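Protein tudor (Drosophila melanogaster, PDB 4Q5W) is required to form primordial germ cells during oogenesis and may act in piRNA-mediated transposon repression, binding other proteins in a methylation-dependent manner. Local coordinates at residues V11-I17 against T125-F129; M112-F118 against I166-Q171. All coordinates share one frame. Residue numbers count along the deposited sequence, not the author numbering.

In the fold
Both contacts belong to the staphylococcal-nuclease-like part of this extended Tudor domain, whose five-strand barrel has the 1-2-3-5-4 order of an OB fold; the four-stranded antiparallel sheet of residues 52-90 is inserted between strands 16-21 and 108-112. Along the chain the segments alternate, 11-17, 112-118, 125-129, 166-171, so contact 1 and contact 2 interlock, their centres about 10 Å apart. They meet directly: Thr14 O lies 2.9 Å from Met112 N, a probable hydrogen bond, and Ile17 CD1 3.5 Å from Met112 CG. Helix 122-134 carries one side of contact 1 and touches both segments of contact 2, tying the first hairpin to the C-terminal helix 166-182. Residues flanking the inserted sheet thus build one module.

Contact 1. Residues V11-I17 against T125-F129; sequences VENTSRI and TLTTF
A classic beta bulge, a type I turn and an Asx turn share the tight corner between strands 5-11 and 16-21. At Glu12 the backbone leaves the extended conformation (phi/psi -85/-46), so Glu12 and Asn13 stand opposite the single residue Arg16: Glu12 N donates to Arg16 O at 3.0 Å, Asn13 N to the same oxygen weakly at 3.5 Å. Arg16 N to Asn13 O, 3.1 Å, closes the turn. Asn13, chi1 p, suits its place because OD1 can fold back to accept from Ser15 N at 2.8 Å.

Helical turn 125-129 lies against this corner, its side chains making apolar contacts, with the CA atoms of Asn13 and Leu126 6.9 Å apart. The wide ring of Phe129 (chi1 t) reaches two residues at once: CE2 is 3.8 Å from Ile17 CD1 and 3.9 Å from Val11 CG2. Branched Leu126 reaches Val11 CG1 and Thr14 CG2 with CD2, both at 4.1 Å. Thr14 and Thr125 oppose methyls, CG2 to CG2 3.7 Å, while Thr125 OG1 bonds to Asn121 O.

Helix 122-134, the OB-fold helix between barrel strands three and four, packs on the first hairpin; Met112 of strand 108-112 touches Ile17 and Phe129, and Phe118 of helix 116-120 touches Thr14.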
loop_
_atom_site.group_PDB
_atom_site.type_symbol
_atom_site.label_atom_id
_atom_site.label_comp_id
_atom_site.label_asym_id
_atom_site.label_seq_id
_atom_site.Cartn_x
_atom_site.Cartn_y
_atom_site.Cartn_z
ATOM N N VAL A 11 -3.061 -2.160 2.291
ATOM C CA VAL A 11 -3.081 -2.742 3.624
ATOM C C VAL A 11 -2.664 -4.200 3.574
ATOM O O VAL A 11 -3.345 -5.015 2.962
ATOM C CB VAL A 11 -4.478 -2.651 4.243
ATOM C CG1 VAL A 11 -4.510 -3.403 5.586
ATOM C CG2 VAL A 11 -4.855 -1.203 4.423
ATOM N N GLU A 12 -1.538 -4.532 4.201
ATOM C CA GLU A 12 -1.130 -5.931 4.305
ATOM C C GLU A 12 -1.815 -6.559 5.515
ATOM O O GLU A 12 -2.360 -7.661 5.445
ATOM C CB GLU A 12 0.387 -6.036 4.446
ATOM C CG GLU A 12 0.909 -7.465 4.379
ATOM C CD GLU A 12 0.746 -8.080 2.997
ATOM O OE1 GLU A 12 0.754 -7.333 1.995
ATOM O OE2 GLU A 12 0.599 -9.312 2.915
ATOM N N ASN A 13 -1.767 -5.835 6.629
ATOM C CA ASN A 13 -2.546 -6.146 7.823
ATOM C C ASN A 13 -2.558 -4.877 8.662
ATOM O O ASN A 13 -2.025 -3.855 8.232
ATOM C CB ASN A 13 -1.939 -7.319 8.598
ATOM C CG ASN A 13 -0.470 -7.105 8.934
ATOM O OD1 ASN A 13 -0.116 -6.225 9.725
ATOM N ND2 ASN A 13 0.390 -7.928 8.353
ATOM N N THR A 14 -3.161 -4.908 9.845
ATOM C CA THR A 14 -3.301 -3.656 10.593
ATOM C C THR A 14 -1.960 -3.126 11.102
ATOM O O THR A 14 -1.847 -1.951 11.462
ATOM C CB THR A 14 -4.336 -3.748 11.744
ATOM O OG1 THR A 14 -3.908 -4.719 12.706
ATOM C CG2 THR A 14 -5.701 -4.137 11.198
ATOM N N SER A 15 -0.945 -3.987 11.106
ATOM C CA SER A 15 0.382 -3.600 11.578
ATOM C C SER A 15 1.355 -3.307 10.439
ATOM O O SER A 15 2.537 -3.047 10.680
ATOM C CB SER A 15 0.964 -4.669 12.502
ATOM O OG SER A 15 0.223 -4.720 13.708
ATOM N N ARG A 16 0.847 -3.339 9.208
ATOM C CA ARG A 16 1.677 -3.084 8.038
ATOM C C ARG A 16 0.846 -2.391 6.969
ATOM O O ARG A 16 0.229 -3.035 6.118
ATOM C CB ARG A 16 2.294 -4.392 7.517
ATOM C CG ARG A 16 3.311 -4.200 6.393
ATOM C CD ARG A 16 4.027 -5.503 6.083
ATOM N NE ARG A 16 4.815 -5.428 4.858
ATOM C CZ ARG A 16 6.115 -5.161 4.822
ATOM N NH1 ARG A 16 6.756 -5.116 3.662
ATOM N NH2 ARG A 16 6.774 -4.928 5.947
ATOM N N ILE A 17 0.830 -1.064 7.036
ATOM C CA ILE A 17 -0.013 -0.259 6.173
ATOM C C ILE A 17 0.869 0.696 5.382
ATOM O O ILE A 17 1.667 1.418 5.970
ATOM C CB ILE A 17 -1.008 0.566 7.023
ATOM C CG1 ILE A 17 -1.881 -0.358 7.875
ATOM C CG2 ILE A 17 -1.901 1.452 6.145
ATOM C CD1 ILE A 17 -2.760 0.410 8.846
ATOM N N THR A 125 -11.483 -8.438 10.241
ATOM C CA THR A 125 -10.882 -7.149 10.518
ATOM C C THR A 125 -10.475 -6.479 9.218
ATOM O O THR A 125 -10.725 -5.295 9.026
ATOM C CB THR A 125 -9.659 -7.275 11.444
ATOM O OG1 THR A 125 -10.091 -7.725 12.735
ATOM C CG2 THR A 125 -8.929 -5.923 11.589
ATOM N N LEU A 126 -9.858 -7.234 8.318
ATOM C CA LEU A 126 -9.359 -6.616 7.090
ATOM C C LEU A 126 -10.467 -6.185 6.129
ATOM O O LEU A 126 -10.362 -5.133 5.487
ATOM C CB LEU A 126 -8.320 -7.502 6.410
ATOM C CG LEU A 126 -7.030 -7.561 7.228
ATOM C CD1 LEU A 126 -5.892 -8.150 6.398
ATOM C CD2 LEU A 126 -6.645 -6.185 7.805
ATOM N N THR A 127 -11.536 -6.965 6.033
ATOM C CA THR A 127 -12.655 -6.584 5.174
ATOM C C THR A 127 -13.402 -5.374 5.751
ATOM O O THR A 127 -13.844 -4.488 5.003
ATOM C CB THR A 127 -13.619 -7.773 4.887
ATOM O OG1 THR A 127 -14.613 -7.374 3.937
ATOM C CG2 THR A 127 -14.302 -8.265 6.157
ATOM N N THR A 128 -13.531 -5.336 7.076
ATOM C CA THR A 128 -14.157 -4.194 7.734
ATOM C C THR A 128 -13.293 -2.947 7.547
ATOM O O THR A 128 -13.811 -1.869 7.289
ATOM C CB THR A 128 -14.411 -4.475 9.223
ATOM O OG1 THR A 128 -15.158 -5.693 9.335
ATOM C CG2 THR A 128 -15.213 -3.328 9.881
ATOM N N PHE A 129 -11.976 -3.109 7.653
ATOM C CA PHE A 129 -11.042 -1.997 7.501
ATOM C C PHE A 129 -11.134 -1.459 6.063
ATOM O O PHE A 129 -11.158 -0.246 5.842
ATOM C CB PHE A 129 -9.623 -2.499 7.813
ATOM C CG PHE A 129 -8.578 -1.414 7.961
ATOM C CD1 PHE A 129 -8.921 -0.069 8.127
ATOM C CD2 PHE A 129 -7.233 -1.761 7.954
ATOM C CE1 PHE A 129 -7.937 0.904 8.269
ATOM C CE2 PHE A 129 -6.241 -0.794 8.093
ATOM C CZ PHE A 129 -6.592 0.537 8.246
#

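Contact 2. Residues M112-F118 against I166-Q171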
loop_
_atom_site.group_PDB
_atom_site.type_symbol
_atom_site.label_atom_id
_atom_site.label_comp_id
_atom_site.label_asym_id
_atom_site.label_seq_id
_atom_site.Cartn_x
_atom_site.Cartn_y
_atom_site.Cartn_z
ATOM N N MET A 112 -0.747 0.318 12.885
ATOM C CA MET A 112 -1.676 0.739 13.922
ATOM C C MET A 112 -1.237 0.091 15.223
ATOM O O MET A 112 -0.387 -0.808 15.233
ATOM C CB MET A 112 -3.115 0.323 13.587
ATOM C CG MET A 112 -3.555 0.734 12.194
ATOM S SD MET A 112 -5.233 0.201 11.807
ATOM C CE MET A 112 -6.076 1.337 12.875
ATOM N N GLU A 113 -1.800 0.569 16.323
ATOM C CA GLU A 113 -1.632 -0.058 17.618
ATOM C C GLU A 113 -2.116 -1.513 17.539
ATOM O O GLU A 113 -2.935 -1.846 16.680
ATOM C CB GLU A 113 -2.409 0.741 18.660
ATOM C CG GLU A 113 -1.848 2.154 18.852
ATOM C CD GLU A 113 -2.842 3.090 19.497
ATOM O OE1 GLU A 113 -3.749 3.575 18.778
ATOM O OE2 GLU A 113 -2.711 3.337 20.713
ATOM N N PRO A 114 -1.565 -2.393 18.394
ATOM C CA PRO A 114 -1.932 -3.812 18.377
ATOM C C PRO A 114 -3.258 -4.080 19.067
ATOM O O PRO A 114 -3.634 -3.363 19.996
ATOM C CB PRO A 114 -0.805 -4.469 19.181
ATOM C CG PRO A 114 -0.368 -3.427 20.114
ATOM C CD PRO A 114 -0.461 -2.136 19.334
ATOM N N SER A 115 -3.963 -5.112 18.621
ATOM C CA SER A 115 -5.180 -5.541 19.303
ATOM C C SER A 115 -5.444 -7.014 19.043
ATOM O O SER A 115 -5.426 -7.459 17.893
ATOM C CB SER A 115 -6.383 -4.720 18.839
ATOM O OG SER A 115 -7.583 -5.251 19.380
ATOM N N ALA A 116 -5.689 -7.775 20.106
ATOM C CA ALA A 116 -6.009 -9.189 19.945
ATOM C C ALA A 116 -7.273 -9.400 19.103
ATOM O O ALA A 116 -7.450 -10.454 18.493
ATOM C CB ALA A 116 -6.145 -9.871 21.306
ATOM N N ILE A 117 -8.143 -8.396 19.065
ATOM C CA ILE A 117 -9.326 -8.466 18.226
ATOM C C ILE A 117 -8.901 -8.585 16.768
ATOM O O ILE A 117 -9.463 -9.370 16.007
ATOM C CB ILE A 117 -10.238 -7.230 18.422
ATOM C CG1 ILE A 117 -10.745 -7.186 19.870
ATOM C CG2 ILE A 117 -11.409 -7.280 17.450
ATOM C CD1 ILE A 117 -11.495 -5.904 20.229
ATOM N N PHE A 118 -7.880 -7.824 16.392
ATOM C CA PHE A 118 -7.402 -7.851 15.021
ATOM C C PHE A 118 -6.735 -9.182 14.705
ATOM O O PHE A 118 -6.858 -9.688 13.589
ATOM C CB PHE A 118 -6.390 -6.739 14.760
ATOM C CG PHE A 118 -6.911 -5.351 15.004
ATOM C CD1 PHE A 118 -8.267 -5.075 14.971
ATOM C CD2 PHE A 118 -6.028 -4.315 15.260
ATOM C CE1 PHE A 118 -8.735 -3.778 15.188
ATOM C CE2 PHE A 118 -6.484 -3.030 15.475
ATOM C CZ PHE A 118 -7.844 -2.762 15.442
ATOM N N ILE A 166 -9.860 5.374 13.823
ATOM C CA ILE A 166 -9.891 4.068 13.176
ATOM C C ILE A 166 -9.566 2.896 14.095
ATOM O O ILE A 166 -10.204 1.856 14.010
ATOM C CB ILE A 166 -9.028 4.062 11.915
ATOM C CG1 ILE A 166 -9.609 5.053 10.911
ATOM C CG2 ILE A 166 -8.995 2.673 11.285
ATOM C CD1 ILE A 166 -8.693 5.353 9.745
ATOM N N TYR A 167 -8.590 3.059 14.980
ATOM C CA TYR A 167 -8.203 1.961 15.866
ATOM C C TYR A 167 -9.386 1.539 16.736
ATOM O O TYR A 167 -9.766 0.360 16.781
ATOM C CB TYR A 167 -6.988 2.359 16.717
ATOM C CG TYR A 167 -6.595 1.348 17.780
ATOM C CD1 TYR A 167 -6.101 0.100 17.428
ATOM C CD2 TYR A 167 -6.694 1.653 19.136
ATOM C CE1 TYR A 167 -5.733 -0.826 18.395
ATOM C CE2 TYR A 167 -6.322 0.728 20.110
ATOM C CZ TYR A 167 -5.842 -0.512 19.724
ATOM O OH TYR A 167 -5.464 -1.434 20.673
ATOM N N GLU A 168 -9.987 2.510 17.409
ATOM C CA GLU A 168 -11.118 2.238 18.267
ATOM C C GLU A 168 -12.368 1.844 17.486
ATOM O O GLU A 168 -13.082 0.935 17.891
ATOM C CB GLU A 168 -11.390 3.428 19.186
ATOM C CG GLU A 168 -10.269 3.676 20.194
ATOM C CD GLU A 168 -9.123 4.515 19.650
ATOM O OE1 GLU A 168 -9.174 4.913 18.468
ATOM O OE2 GLU A 168 -8.168 4.786 20.420
ATOM N N HIS A 169 -12.638 2.525 16.373
ATOM C CA HIS A 169 -13.833 2.227 15.594
ATOM C C HIS A 169 -13.789 0.844 14.957
ATOM O O HIS A 169 -14.799 0.132 14.901
ATOM C CB HIS A 169 -14.036 3.263 14.494
ATOM C CG HIS A 169 -15.424 3.281 13.948
ATOM N ND1 HIS A 169 -16.480 3.839 14.633
ATOM C CD2 HIS A 169 -15.943 2.764 12.807
ATOM C CE1 HIS A 169 -17.586 3.692 13.924
ATOM N NE2 HIS A 169 -17.285 3.053 12.808
ATOM N N LEU A 170 -12.612 0.461 14.480
ATOM C CA LEU A 170 -12.468 -0.841 13.826
ATOM C C LEU A 170 -12.697 -1.966 14.826
ATOM O O LEU A 170 -13.362 -2.957 14.516
ATOM C CB LEU A 170 -11.089 -0.974 13.190
ATOM C CG LEU A 170 -10.869 -2.220 12.338
ATOM C CD1 LEU A 170 -11.895 -2.318 11.204
ATOM C CD2 LEU A 170 -9.459 -2.212 11.777
ATOM N N GLN A 171 -12.166 -1.806 16.032
ATOM C CA GLN A 171 -12.417 -2.788 17.084
ATOM C C GLN A 171 -13.903 -2.904 17.383
ATOM O O GLN A 171 -14.436 -4.010 17.526
ATOM C CB GLN A 171 -11.689 -2.409 18.363
ATOM C CG GLN A 171 -10.188 -2.611 18.310
ATOM C CD GLN A 171 -9.515 -2.127 19.570
ATOM O OE1 GLN A 171 -9.174 -2.923 20.448
ATOM N NE2 GLN A 171 -9.316 -0.819 19.671
HETATM O O HOH W 1 -5.406 5.185 19.651
HETATM O O HOH W 2 -7.992 -4.438 21.958
#
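Beside the OB-fold barrel, the N-terminal end of helix 166-182 docks against the chain leaving strand 108-112 and the N-capped start of helix 116-120. Tyr167 is the centrepiece. Its chi1 t rotamer sends the ring across to the other segment, where Glu113 CB sits over one face in a CH-pi contact, 3.8 Å from the ring centroid, while OH donates to Pro114 O at 2.7 Å. A tyrosine fits here because it packs like a hydrocarbon yet satisfies a loop carbonyl.

Phe118, buried, meets Tyr167 rim to rim, CE2 to CD1 at 3.7 Å with planes at 82°, its CE1 lying 3.8 Å from Leu170 CD2 and 3.6 Å from Gln171 CG. Beyond that aliphatic stem, Gln171 NE2 bonds back to Tyr167 O of its own helix at 3.2 Å, leaving OE1 directed at 112-118. Ser115 OG caps helix 116-120, accepting from Ile117 N at 3.2 Å. Two waters bridge the segments: one lies 2.7 Å from Ser115 OG and donates to Gln171 OE1 at 2.4 Å; the other donates to two facing carboxylates, Glu113 OE1 at 2.5 Å and Glu168 OE2 at 2.9 Å.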